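Local atomic coordinates of cell wall surface anchor family protein (Streptococcus pneumoniae, PDB entry 4OQ1), a protein that probably serves as the ancillary pilin that attaches the pneumococcal pilus to the bacterial cell wall. Residues G49-V54 with S88-F93; G258-M263 with V336-G341; K152-D157 with L245-V250; Y61-R66 with L126-D131; T146-V151 with F209-P214. The protein carries 3 engineered substitutions. One frame throughout, in Å; residues are numbered along the deposited sequence.

Interaction 1. Residues G49-V54 with S88-F93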
# COMPACT_ATOMS: atom_id res chain seq x y z
N GLY A 49 2.72 7.06 30.81
CA GLY A 49 1.45 7.72 31.21
C GLY A 49 0.16 6.92 30.97
O GLY A 49 -0.94 7.45 31.02
N HIS A 50 0.28 5.64 30.63
CA HIS A 50 -0.90 4.80 30.47
C HIS A 50 -1.32 4.16 31.79
O HIS A 50 -0.48 3.82 32.63
CB HIS A 50 -0.66 3.75 29.37
CG HIS A 50 -0.33 4.37 28.05
ND1 HIS A 50 -1.24 5.11 27.33
CD2 HIS A 50 0.84 4.48 27.38
CE1 HIS A 50 -0.68 5.58 26.24
NE2 HIS A 50 0.59 5.21 26.24
N ARG A 51 -2.63 3.95 31.94
CA ARG A 51 -3.11 3.23 33.10
C ARG A 51 -3.91 1.98 32.71
O ARG A 51 -4.62 1.97 31.72
CB ARG A 51 -3.97 4.14 33.98
CG ARG A 51 -3.29 5.45 34.42
CD ARG A 51 -4.05 6.16 35.52
NE ARG A 51 -4.05 5.41 36.80
CZ ARG A 51 -3.10 5.45 37.74
NH1 ARG A 51 -2.05 6.23 37.61
NH2 ARG A 51 -3.22 4.71 38.84
N LEU A 52 -3.81 0.93 33.52
CA LEU A 52 -4.69 -0.26 33.32
C LEU A 52 -5.97 -0.13 34.14
O LEU A 52 -5.93 -0.04 35.35
CB LEU A 52 -3.93 -1.49 33.68
CG LEU A 52 -4.73 -2.75 33.37
CD1 LEU A 52 -4.75 -3.11 31.84
CD2 LEU A 52 -4.18 -3.87 34.19
N GLN A 53 -7.11 0.01 33.48
CA GLN A 53 -8.37 0.06 34.15
C GLN A 53 -8.79 -1.34 34.59
O GLN A 53 -8.71 -2.31 33.76
CB GLN A 53 -9.47 0.57 33.20
CG GLN A 53 -9.21 1.98 32.67
CD GLN A 53 -9.12 3.00 33.78
OE1 GLN A 53 -9.87 2.98 34.76
NE2 GLN A 53 -8.16 3.86 33.65
N VAL A 54 -9.21 -1.47 35.85
CA VAL A 54 -9.69 -2.73 36.38
C VAL A 54 -10.97 -2.60 37.25
O VAL A 54 -11.34 -1.50 37.72
CB VAL A 54 -8.60 -3.48 37.19
CG1 VAL A 54 -7.32 -3.62 36.43
CG2 VAL A 54 -8.35 -2.81 38.55
N SER A 88 -7.64 1.82 38.93
CA SER A 88 -6.64 1.71 37.90
C SER A 88 -5.22 1.75 38.41
O SER A 88 -4.97 2.20 39.50
CB SER A 88 -6.94 2.79 36.87
OG SER A 88 -6.36 4.00 37.30
N PHE A 89 -4.27 1.21 37.64
CA PHE A 89 -2.89 1.12 37.99
C PHE A 89 -2.01 1.67 36.88
O PHE A 89 -2.36 1.56 35.67
CB PHE A 89 -2.52 -0.32 38.24
CG PHE A 89 -3.35 -0.95 39.29
CD1 PHE A 89 -3.28 -0.52 40.62
CD2 PHE A 89 -4.21 -1.97 38.97
CE1 PHE A 89 -4.08 -1.09 41.59
CE2 PHE A 89 -5.00 -2.57 39.96
CZ PHE A 89 -4.93 -2.16 41.26
N GLU A 90 -0.87 2.24 37.26
CA GLU A 90 0.11 2.71 36.29
C GLU A 90 0.70 1.60 35.50
O GLU A 90 1.12 0.57 36.06
CB GLU A 90 1.28 3.41 36.98
CG GLU A 90 0.85 4.65 37.73
CD GLU A 90 1.97 5.63 38.02
OE1 GLU A 90 3.04 5.56 37.35
OE2 GLU A 90 1.73 6.49 38.91
N MET A 91 0.81 1.80 34.19
CA MET A 91 1.50 0.81 33.32
C MET A 91 2.72 1.40 32.71
O MET A 91 2.79 2.60 32.41
CB MET A 91 0.65 0.30 32.16
CG MET A 91 -0.80 0.54 32.26
SD MET A 91 -1.70 0.10 30.76
CE MET A 91 -0.94 -1.46 30.39
N THR A 92 3.68 0.53 32.51
CA THR A 92 4.81 0.88 31.66
C THR A 92 4.99 -0.18 30.52
O THR A 92 4.95 -1.42 30.77
CB THR A 92 6.10 1.05 32.51
OG1 THR A 92 7.17 1.47 31.66
CG2 THR A 92 6.51 -0.25 33.16
N PHE A 93 5.19 0.31 29.29
CA PHE A 93 5.64 -0.53 28.14
C PHE A 93 7.15 -0.66 28.01
O PHE A 93 7.79 0.18 27.38
CB PHE A 93 5.12 0.08 26.87
CG PHE A 93 3.63 0.02 26.72
CD1 PHE A 93 3.03 -1.01 26.01
CD2 PHE A 93 2.83 1.02 27.27
CE1 PHE A 93 1.66 -1.04 25.86
CE2 PHE A 93 1.45 0.99 27.12
CZ PHE A 93 0.88 -0.04 26.42
O HOH W 1 2.55 3.71 30.07
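With CG anti to the carbonyl carbon (chi1 -54°) and a bend at chi3 (67°) that turns NE back, R51 meets S88 side-on with two nitrogens. R51 NE donates to S88 OG at 2.8 Å, lying close to the guanidinium plane, and R51 NH2 reaches S88 O at 3.1 Å from above the plane of that carbonyl. F89 C and E90 N lie over one guanidinium face. E90 probably adds a weak attraction, its OE2 lying 4.0 Å from R51 NH1, too far for a salt bridge. On the face of L52 and F89, L52 CB meets M91 CG at 4.0 Å, and H50 CD2 approaches F93 CE2 obliquely at 3.6 Å; H50 NE2 is hydrogen-bonded to S46 O. V54 CG2 touches F89 CE2 at 3.6 Å. Backbone bonds link L52 and F89 in both directions, and water 1 connects H50 N with M91 O. This antiparallel pair, strand directions 144° apart, lies between strands 106-110 and 98-103 of the mixed sheet, in a domain that probably has the IgG-rev fold.

Interaction 2. Residues G258-M263 with V336-G341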
# COMPACT_ATOMS: atom_id res chain seq x y z
N GLY A 258 5.48 -4.12 -31.61
CA GLY A 258 5.86 -4.02 -33.03
C GLY A 258 7.16 -3.26 -33.24
O GLY A 258 7.81 -2.83 -32.25
N ASN A 259 7.56 -3.13 -34.52
CA ASN A 259 8.91 -2.56 -34.87
C ASN A 259 8.72 -1.51 -35.91
O ASN A 259 7.71 -1.48 -36.65
CB ASN A 259 9.88 -3.63 -35.39
CG ASN A 259 9.84 -4.91 -34.57
OD1 ASN A 259 9.80 -4.87 -33.37
ND2 ASN A 259 9.82 -6.05 -35.25
N VAL A 260 9.71 -0.63 -36.01
CA VAL A 260 9.66 0.38 -37.07
C VAL A 260 11.08 0.59 -37.56
O VAL A 260 12.01 0.72 -36.80
CB VAL A 260 9.06 1.72 -36.64
CG1 VAL A 260 8.92 2.68 -37.84
CG2 VAL A 260 7.71 1.51 -36.03
N ASP A 261 11.20 0.62 -38.87
CA ASP A 261 12.50 0.86 -39.55
C ASP A 261 12.45 2.25 -40.05
O ASP A 261 11.48 2.64 -40.67
CB ASP A 261 12.60 -0.03 -40.75
CG ASP A 261 12.98 -1.44 -40.37
OD1 ASP A 261 13.93 -1.65 -39.57
OD2 ASP A 261 12.29 -2.36 -40.88
N PHE A 262 13.52 2.96 -39.82
CA PHE A 262 13.66 4.30 -40.32
C PHE A 262 14.90 4.46 -41.27
O PHE A 262 15.93 3.76 -41.16
CB PHE A 262 13.81 5.32 -39.16
CG PHE A 262 12.63 5.37 -38.23
CD1 PHE A 262 11.56 6.23 -38.52
CD2 PHE A 262 12.70 4.71 -37.07
CE1 PHE A 262 10.49 6.29 -37.71
CE2 PHE A 262 11.60 4.78 -36.21
CZ PHE A 262 10.49 5.56 -36.56
N MET A 263 14.79 5.49 -42.10
CA MET A 263 15.95 5.98 -42.90
C MET A 263 15.99 7.51 -43.00
O MET A 263 14.99 8.19 -43.43
CB MET A 263 15.93 5.39 -44.32
CG MET A 263 17.27 5.62 -45.01
SD MET A 263 17.24 5.22 -46.77
CE MET A 263 18.63 6.19 -47.28
N VAL A 336 9.43 13.71 -34.78
CA VAL A 336 8.74 12.88 -35.76
C VAL A 336 7.74 11.91 -35.03
O VAL A 336 8.16 11.05 -34.28
CB VAL A 336 9.72 11.99 -36.48
CG1 VAL A 336 9.00 11.14 -37.47
CG2 VAL A 336 10.76 12.82 -37.18
N SER A 337 6.45 12.04 -35.30
CA SER A 337 5.50 11.14 -34.72
C SER A 337 5.41 9.83 -35.52
O SER A 337 5.48 9.81 -36.75
CB SER A 337 4.12 11.82 -34.74
OG SER A 337 3.21 10.95 -34.01
N PHE A 338 5.27 8.74 -34.81
CA PHE A 338 5.02 7.44 -35.44
C PHE A 338 4.18 6.62 -34.52
O PHE A 338 4.26 6.77 -33.30
CB PHE A 338 6.31 6.70 -35.84
CG PHE A 338 7.23 6.34 -34.72
CD1 PHE A 338 7.38 5.03 -34.34
CD2 PHE A 338 7.98 7.27 -34.08
CE1 PHE A 338 8.18 4.70 -33.30
CE2 PHE A 338 8.80 6.96 -33.06
CZ PHE A 338 8.96 5.64 -32.68
N THR A 339 3.44 5.67 -35.12
CA THR A 339 2.40 4.88 -34.43
C THR A 339 2.75 3.48 -34.70
O THR A 339 3.05 3.13 -35.83
CB THR A 339 0.99 5.22 -34.97
OG1 THR A 339 0.69 6.51 -34.48
CG2 THR A 339 -0.08 4.27 -34.36
N ILE A 340 2.86 2.69 -33.65
CA ILE A 340 3.02 1.23 -33.79
C ILE A 340 1.66 0.52 -33.63
O ILE A 340 0.97 0.75 -32.66
CB ILE A 340 4.03 0.78 -32.79
CG1 ILE A 340 5.26 1.60 -33.01
CG2 ILE A 340 4.25 -0.72 -32.86
CD1 ILE A 340 6.51 0.85 -32.81
N GLY A 341 1.32 -0.38 -34.56
CA GLY A 341 -0.06 -0.92 -34.59
C GLY A 341 -0.15 -2.10 -35.50
O GLY A 341 0.80 -2.42 -36.19
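F262 pushes the tip of its ring into the face of F338: CZ stands 3.7 Å above the F338 plane, over its centre, and lies 3.8 Å from F338 CG. The planes are 85° apart and the centroids 5.1 Å, which defines a T-shaped (edge-to-face) pair. Chi1 of F338 (62°) places its CG between the backbone N and the carbonyl carbon. Beside the rings, V260 CG2 touches both F338 CD1 at 3.9 Å and I340 CD1 at 3.5 Å; the latter is tighter than usual carbon contact, so the fit is close here. The other branch of I340, CG2, settles against G258 CA at 3.7 Å; a CB on G258 would stand only 2.8 Å from I340 CG2, a clash. No hydrogen bond crosses between the segments, and the strand axes stay 9.6 Å apart, so the contact is made mainly by side chains, with G258 CA the backbone exception, meeting across a core as between the two sheets of a sandwich. Strand 260-266 lies between strands 307-310 and 350-354, while 336-340 pairs with 316-322 in the second sheet; V310, L320 and V352 add further apolar side chains around the rings.

Interaction 3. Residues K152-D157 with L245-V250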
# COMPACT_ATOMS: atom_id res chain seq x y z
N LYS A 152 -10.07 -7.07 -0.93
CA LYS A 152 -9.18 -7.81 -1.76
C LYS A 152 -9.28 -7.24 -3.16
O LYS A 152 -10.37 -7.13 -3.76
CB LYS A 152 -9.45 -9.34 -1.72
CG LYS A 152 -8.47 -10.09 -2.55
CD LYS A 152 -8.75 -11.56 -2.77
CE LYS A 152 -8.99 -12.32 -1.46
NZ LYS A 152 -9.36 -13.75 -1.68
N LEU A 153 -8.13 -6.80 -3.67
CA LEU A 153 -8.01 -6.34 -5.05
C LEU A 153 -7.38 -7.45 -5.88
O LEU A 153 -6.33 -8.02 -5.50
CB LEU A 153 -7.24 -5.01 -5.15
CG LEU A 153 -7.10 -4.37 -6.55
CD1 LEU A 153 -6.88 -2.85 -6.41
CD2 LEU A 153 -5.96 -5.06 -7.21
N ILE A 154 -8.04 -7.76 -7.01
CA ILE A 154 -7.56 -8.75 -7.96
C ILE A 154 -7.22 -8.04 -9.28
O ILE A 154 -8.08 -7.44 -9.89
CB ILE A 154 -8.57 -9.88 -8.27
CG1 ILE A 154 -8.89 -10.65 -6.99
CG2 ILE A 154 -7.88 -10.82 -9.25
CD1 ILE A 154 -9.87 -11.78 -7.19
N LYS A 155 -5.96 -8.13 -9.65
CA LYS A 155 -5.43 -7.53 -10.85
C LYS A 155 -5.17 -8.57 -11.93
O LYS A 155 -4.41 -9.47 -11.77
CB LYS A 155 -4.14 -6.78 -10.54
CG LYS A 155 -3.64 -5.88 -11.65
CD LYS A 155 -4.64 -4.87 -12.14
CE LYS A 155 -4.08 -3.98 -13.25
NZ LYS A 155 -4.18 -4.48 -14.65
N VAL A 156 -5.81 -8.38 -13.05
CA VAL A 156 -5.73 -9.27 -14.18
C VAL A 156 -5.47 -8.55 -15.52
O VAL A 156 -5.67 -7.30 -15.67
CB VAL A 156 -6.99 -10.14 -14.34
CG1 VAL A 156 -7.17 -11.14 -13.19
CG2 VAL A 156 -8.26 -9.33 -14.58
N ASP A 157 -5.11 -9.35 -16.52
CA ASP A 157 -5.20 -8.92 -17.90
C ASP A 157 -6.53 -9.30 -18.48
O ASP A 157 -7.42 -9.78 -17.78
CB ASP A 157 -3.98 -9.40 -18.75
CG ASP A 157 -4.02 -10.88 -19.09
OD1 ASP A 157 -5.01 -11.52 -18.75
OD2 ASP A 157 -3.01 -11.37 -19.61
N LEU A 245 -15.90 -9.55 3.59
CA LEU A 245 -14.94 -9.37 2.45
C LEU A 245 -15.61 -8.73 1.26
O LEU A 245 -16.67 -9.17 0.80
CB LEU A 245 -14.33 -10.67 2.07
CG LEU A 245 -13.39 -10.66 0.85
CD1 LEU A 245 -12.11 -9.92 1.15
CD2 LEU A 245 -13.12 -12.08 0.40
N VAL A 246 -15.00 -7.63 0.77
CA VAL A 246 -15.29 -7.03 -0.54
C VAL A 246 -14.11 -7.30 -1.51
O VAL A 246 -12.97 -7.08 -1.17
CB VAL A 246 -15.51 -5.55 -0.38
CG1 VAL A 246 -15.87 -5.00 -1.73
CG2 VAL A 246 -16.63 -5.29 0.60
N THR A 247 -14.40 -7.93 -2.65
CA THR A 247 -13.43 -8.22 -3.71
C THR A 247 -13.71 -7.35 -4.94
O THR A 247 -14.88 -7.25 -5.33
CB THR A 247 -13.52 -9.72 -4.04
OG1 THR A 247 -13.16 -10.44 -2.86
CG2 THR A 247 -12.58 -10.11 -5.13
N ILE A 248 -12.68 -6.62 -5.45
CA ILE A 248 -12.81 -5.85 -6.64
C ILE A 248 -11.72 -6.39 -7.61
O ILE A 248 -10.62 -6.86 -7.18
CB ILE A 248 -12.57 -4.30 -6.46
CG1 ILE A 248 -11.33 -4.04 -5.67
CG2 ILE A 248 -13.72 -3.60 -5.77
CD1 ILE A 248 -10.86 -2.59 -5.83
N THR A 249 -12.07 -6.38 -8.89
CA THR A 249 -11.24 -6.97 -9.95
C THR A 249 -10.91 -5.87 -10.93
O THR A 249 -11.81 -5.20 -11.46
CB THR A 249 -11.96 -8.12 -10.64
OG1 THR A 249 -12.16 -9.18 -9.72
CG2 THR A 249 -11.17 -8.63 -11.86
N VAL A 250 -9.61 -5.60 -11.11
CA VAL A 250 -9.17 -4.56 -11.98
C VAL A 250 -8.47 -5.22 -13.20
O VAL A 250 -7.63 -6.13 -13.06
CB VAL A 250 -8.14 -3.66 -11.26
CG1 VAL A 250 -7.62 -2.57 -12.16
CG2 VAL A 250 -8.60 -3.18 -9.91
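A parallel strand pair carrying an intramolecular isopeptide bond joins K152-D157 to L245-V250, with the strand directions 21° apart. K155 NZ is covalently linked to CG of N252, just beyond V250 on the partner strand. The ladder leading to it has five backbone bonds: K152 N to V246 O, I248 N to K152 O, I154 N to I248 O, V250 N to I154 O and V156 N to V250 O. The two through I154 are the shortest, at 2.7 Å each. On the face of L153 and K155, V250 spreads its two methyls between neighbours: CG2 lies 3.9 Å from L153 CG, and CG1 lies 3.8 Å from K155 CD. The bend of K155 at chi2 (55°) swings CD over the V250 backbone, 3.4 Å from V250 O. On the face of K152 and I154, I154 CD1 touches T247 CG2 at 3.8 Å. V156 CG2 contacts T249 CG2 at 4.0 Å. F220 and E222 of strand 216-224 lie against the L153-K155 face, so the linked lysine has an acidic residue beside it. A Lys-Asn isopeptide between the first and last strands of a domain, with a nearby glutamate, is the hallmark of CnaB pilin domains.

Interaction 4. Residues Y61-R66 with L126-D131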
# COMPACT_ATOMS: atom_id res chain seq x y z
N TYR A 61 -16.78 -13.79 44.58
CA TYR A 61 -16.11 -14.34 43.39
C TYR A 61 -14.86 -15.07 43.72
O TYR A 61 -14.09 -14.66 44.55
CB TYR A 61 -15.82 -13.23 42.39
CG TYR A 61 -17.12 -12.66 41.78
CD1 TYR A 61 -17.51 -13.01 40.50
CD2 TYR A 61 -17.86 -11.68 42.43
CE1 TYR A 61 -18.67 -12.47 39.90
CE2 TYR A 61 -19.05 -11.18 41.87
CZ TYR A 61 -19.43 -11.56 40.61
OH TYR A 61 -20.57 -11.07 39.96
N SER A 62 -14.73 -16.20 43.06
CA SER A 62 -13.58 -17.03 43.16
C SER A 62 -12.77 -17.13 41.82
O SER A 62 -13.31 -17.39 40.80
CB SER A 62 -14.02 -18.42 43.57
OG SER A 62 -12.86 -19.23 43.56
N TYR A 63 -11.44 -17.09 41.90
CA TYR A 63 -10.52 -17.29 40.77
C TYR A 63 -10.70 -18.70 40.22
O TYR A 63 -10.46 -18.91 39.05
CB TYR A 63 -9.05 -17.07 41.17
CG TYR A 63 -8.09 -17.05 40.00
CD1 TYR A 63 -8.12 -15.99 39.06
CD2 TYR A 63 -7.09 -18.03 39.87
CE1 TYR A 63 -7.27 -15.96 37.99
CE2 TYR A 63 -6.22 -18.02 38.77
CZ TYR A 63 -6.28 -16.97 37.88
OH TYR A 63 -5.45 -16.94 36.79
N ASP A 64 -11.16 -19.62 41.05
CA ASP A 64 -11.48 -20.99 40.55
C ASP A 64 -12.55 -20.99 39.51
O ASP A 64 -12.68 -21.93 38.74
CB ASP A 64 -11.89 -21.91 41.70
CG ASP A 64 -10.72 -22.23 42.64
OD1 ASP A 64 -9.53 -22.24 42.22
OD2 ASP A 64 -11.01 -22.36 43.79
N ASP A 65 -13.38 -19.92 39.52
CA ASP A 65 -14.51 -19.79 38.61
C ASP A 65 -14.25 -18.84 37.42
O ASP A 65 -15.17 -18.49 36.66
CB ASP A 65 -15.75 -19.27 39.33
CG ASP A 65 -16.32 -20.25 40.35
OD1 ASP A 65 -16.50 -21.46 39.99
OD2 ASP A 65 -16.54 -19.76 41.48
N ARG A 66 -12.99 -18.54 37.18
CA ARG A 66 -12.62 -17.57 36.14
C ARG A 66 -13.17 -17.79 34.75
O ARG A 66 -13.55 -16.80 34.10
CB ARG A 66 -11.09 -17.41 36.05
CG ARG A 66 -10.33 -18.70 35.79
CD ARG A 66 -8.86 -18.50 36.00
NE ARG A 66 -8.14 -19.74 35.70
CZ ARG A 66 -8.06 -20.79 36.49
NH1 ARG A 66 -8.62 -20.82 37.71
NH2 ARG A 66 -7.39 -21.85 36.06
N LEU A 126 -9.23 -12.36 34.09
CA LEU A 126 -9.11 -12.06 35.49
C LEU A 126 -7.68 -12.33 35.84
O LEU A 126 -7.05 -13.17 35.23
CB LEU A 126 -9.94 -13.05 36.34
CG LEU A 126 -11.44 -13.16 36.27
CD1 LEU A 126 -11.96 -14.03 37.40
CD2 LEU A 126 -12.03 -11.81 36.38
N PHE A 127 -7.22 -11.60 36.82
CA PHE A 127 -6.01 -11.99 37.52
C PHE A 127 -6.15 -11.90 39.07
O PHE A 127 -6.83 -11.04 39.58
CB PHE A 127 -4.80 -11.21 36.97
CG PHE A 127 -4.77 -9.74 37.24
CD1 PHE A 127 -4.15 -9.24 38.38
CD2 PHE A 127 -5.44 -8.88 36.41
CE1 PHE A 127 -4.06 -7.87 38.63
CE2 PHE A 127 -5.42 -7.50 36.66
CZ PHE A 127 -4.76 -7.00 37.77
N GLU A 128 -5.30 -12.65 39.80
CA GLU A 128 -5.46 -12.64 41.26
C GLU A 128 -4.08 -12.42 41.86
O GLU A 128 -3.12 -13.07 41.44
CB GLU A 128 -6.11 -13.92 41.71
CG GLU A 128 -6.21 -13.99 43.23
CD GLU A 128 -6.86 -15.22 43.73
OE1 GLU A 128 -7.89 -15.07 44.36
OE2 GLU A 128 -6.35 -16.34 43.49
N MET A 129 -4.01 -11.39 42.73
CA MET A 129 -2.87 -11.17 43.65
C MET A 129 -3.16 -11.67 45.10
O MET A 129 -4.07 -11.23 45.74
CB MET A 129 -2.64 -9.67 43.63
CG MET A 129 -2.21 -9.18 42.24
SD MET A 129 -0.73 -10.04 41.66
CE MET A 129 -0.23 -8.82 40.42
N THR A 130 -2.37 -12.61 45.60
CA THR A 130 -2.49 -12.99 47.00
C THR A 130 -1.14 -12.84 47.70
O THR A 130 -0.14 -12.58 47.05
CB THR A 130 -2.96 -14.43 47.10
OG1 THR A 130 -1.92 -15.30 46.71
CG2 THR A 130 -4.11 -14.67 46.22
N ASP A 131 -1.08 -12.94 49.04
CA ASP A 131 0.24 -12.84 49.73
C ASP A 131 1.17 -13.95 49.26
O ASP A 131 2.35 -13.87 49.52
CB ASP A 131 0.15 -12.86 51.28
CG ASP A 131 -0.33 -11.51 51.87
OD1 ASP A 131 -0.25 -10.53 51.13
OD2 ASP A 131 -0.77 -11.41 53.05
O HOH W 2 -10.25 -16.46 44.39
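A carbon of an acidic side chain, rather than its charge, covers the Y63 ring: E128 CB lies 4.3 Å from the ring centroid and 26° off its normal, a CH-pi contact over the face. R66 CD lies over the opposite face, 3.5 Å above the plane and offset toward the rim. E128 continues extended beyond CB, with CG anti to the backbone N (chi1 176°), and its carboxylate comes to the tyrosine CB, its plane 33° from the ring and OE2 3.6 Å from Y63 CB. No direct hydrogen bond crosses the contact. Instead, water 2 accepts from Y63 N at 2.8 Å and donates to E128 OE1 at 2.7 Å. At the ring edge, L126 O lies near the plane, 3.9 Å from Y63 CE1. Segment 61-66, with a short 3-10 turn at 63-64, leads from strand 50-56 into helix 66-73; it lies against strand 120-129, through Y63 on E128 and R66 on L126. Within it, S62 OG accepts from D64 N, forming an ST turn. R66 NH1 donates to Y63 O at 3.0 Å, and R66 N reaches the same oxygen from the opposite face of the carbonyl plane. R66 CB meets L126 CD1 at 3.7 Å, and L126 also touches I69 of the helix.

Interaction 5. Residues T146-V151 with F209-P214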
# COMPACT_ATOMS: atom_id res chain seq x y z
N THR A 146 -11.80 -9.11 17.46
CA THR A 146 -10.90 -9.21 16.31
C THR A 146 -11.49 -9.03 14.89
O THR A 146 -10.73 -8.98 13.93
CB THR A 146 -10.11 -10.53 16.33
OG1 THR A 146 -11.00 -11.61 16.64
CG2 THR A 146 -9.01 -10.47 17.38
N MET A 147 -12.80 -8.92 14.76
CA MET A 147 -13.40 -8.78 13.43
C MET A 147 -12.93 -7.47 12.80
O MET A 147 -12.81 -6.47 13.50
CB MET A 147 -14.93 -8.81 13.52
CG MET A 147 -15.52 -10.21 13.59
SD MET A 147 -14.95 -11.27 12.25
CE MET A 147 -15.97 -10.71 10.90
N THR A 148 -12.65 -7.47 11.50
CA THR A 148 -12.09 -6.30 10.93
C THR A 148 -12.73 -6.20 9.55
O THR A 148 -13.23 -7.23 9.04
CB THR A 148 -10.59 -6.52 10.86
OG1 THR A 148 -9.94 -5.27 10.80
CG2 THR A 148 -10.17 -7.45 9.66
N THR A 149 -12.69 -5.02 8.97
CA THR A 149 -12.97 -4.87 7.52
C THR A 149 -11.91 -5.54 6.70
O THR A 149 -10.80 -5.74 7.18
CB THR A 149 -13.04 -3.42 7.08
OG1 THR A 149 -11.85 -2.74 7.49
CG2 THR A 149 -14.21 -2.78 7.66
N LYS A 150 -12.26 -5.97 5.48
CA LYS A 150 -11.35 -6.73 4.63
C LYS A 150 -11.69 -6.39 3.20
O LYS A 150 -12.89 -6.46 2.78
CB LYS A 150 -11.49 -8.26 4.78
CG LYS A 150 -11.80 -8.73 6.17
CD LYS A 150 -12.22 -10.18 6.15
CE LYS A 150 -12.86 -10.59 7.47
NZ LYS A 150 -13.88 -9.71 8.06
N VAL A 151 -10.65 -6.09 2.43
CA VAL A 151 -10.82 -5.84 0.97
C VAL A 151 -9.69 -6.45 0.20
O VAL A 151 -8.54 -6.45 0.65
CB VAL A 151 -11.09 -4.36 0.62
CG1 VAL A 151 -10.12 -3.48 1.28
CG2 VAL A 151 -11.08 -4.16 -0.91
N PHE A 209 -4.41 -7.29 -0.45
CA PHE A 209 -5.35 -7.54 0.69
C PHE A 209 -5.11 -6.57 1.79
O PHE A 209 -3.99 -6.48 2.32
CB PHE A 209 -5.18 -9.00 1.19
CG PHE A 209 -6.28 -9.47 2.11
CD1 PHE A 209 -7.47 -9.86 1.59
CD2 PHE A 209 -6.09 -9.55 3.46
CE1 PHE A 209 -8.53 -10.29 2.41
CE2 PHE A 209 -7.13 -9.99 4.31
CZ PHE A 209 -8.35 -10.35 3.77
N VAL A 210 -6.14 -5.77 2.11
CA VAL A 210 -6.05 -4.74 3.14
C VAL A 210 -7.10 -4.96 4.20
O VAL A 210 -8.32 -4.98 3.89
CB VAL A 210 -6.26 -3.32 2.57
CG1 VAL A 210 -6.01 -2.30 3.65
CG2 VAL A 210 -5.30 -3.13 1.38
N THR A 211 -6.66 -5.03 5.45
CA THR A 211 -7.57 -5.14 6.60
C THR A 211 -7.68 -3.89 7.47
O THR A 211 -6.78 -3.07 7.50
CB THR A 211 -7.17 -6.33 7.47
OG1 THR A 211 -5.87 -6.18 8.01
CG2 THR A 211 -7.17 -7.56 6.69
N ASN A 212 -8.79 -3.80 8.22
CA ASN A 212 -8.99 -2.84 9.29
C ASN A 212 -9.21 -1.41 8.86
O ASN A 212 -9.12 -0.51 9.66
CB ASN A 212 -7.82 -2.84 10.24
CG ASN A 212 -8.15 -2.25 11.55
OD1 ASN A 212 -9.04 -2.73 12.22
ND2 ASN A 212 -7.51 -1.15 11.91
N LEU A 213 -9.43 -1.20 7.57
CA LEU A 213 -9.87 0.06 7.14
C LEU A 213 -11.17 0.48 7.87
O LEU A 213 -12.05 -0.33 8.00
CB LEU A 213 -10.19 0.02 5.63
CG LEU A 213 -8.94 -0.09 4.71
CD1 LEU A 213 -9.42 -0.30 3.29
CD2 LEU A 213 -7.94 1.07 4.82
N PRO A 214 -11.29 1.75 8.31
CA PRO A 214 -12.58 2.19 8.80
C PRO A 214 -13.65 2.00 7.74
O PRO A 214 -13.34 1.94 6.54
CB PRO A 214 -12.39 3.69 9.06
CG PRO A 214 -10.94 3.93 9.10
CD PRO A 214 -10.24 2.75 8.55
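The F209 ring meets K150 and V151 obliquely: its CZ lies 3.9 Å from K150 CB, and its CD1 3.7 Å from V151 O. Chi1 of F209 (-166°) puts CG anti to the backbone N. Two backbone bonds close the V151-V210 pair, and N212 N donates to T149 O at 3.0 Å from above that carbonyl plane. T149 OG1, between the backbone N and the carbonyl carbon (chi1 54°), stands 2.5 Å from L213 O, a very short and therefore doubtful distance. T148 OG1 comes within 3.0 Å of N212 CA. On the buried side V151 CG1 packs on L213 CD1 at 3.8 Å. K150 NZ is hydrogen-bonded to T148 O and, outside the segments, to H243 O. Strand 150-157 has 207-211 as its antiparallel neighbour and 246-254 on its other side, while from strand 235-240 V238 touches V151, and L240 touches T149 and L213.

The five contacts are spread along an elongated chain. Interactions 1 and 4 belong to the N-terminal part and reach the same sheet, their centres 20 Å apart and nearest atoms about 4 Å. Interactions 3 and 5 both use strand 150-157; they touch directly, V246 N lying 3.1 Å from K150 O and L245 CD1 packing on F209 CE1 at 3.8 Å. The isopeptide link next to interaction 3 therefore lies in the same sheet as interaction 5. Interaction 2 sits in the following prealbumin-like domain, its centre 36 Å from that of interaction 3 and 71 Å from that of interaction 1.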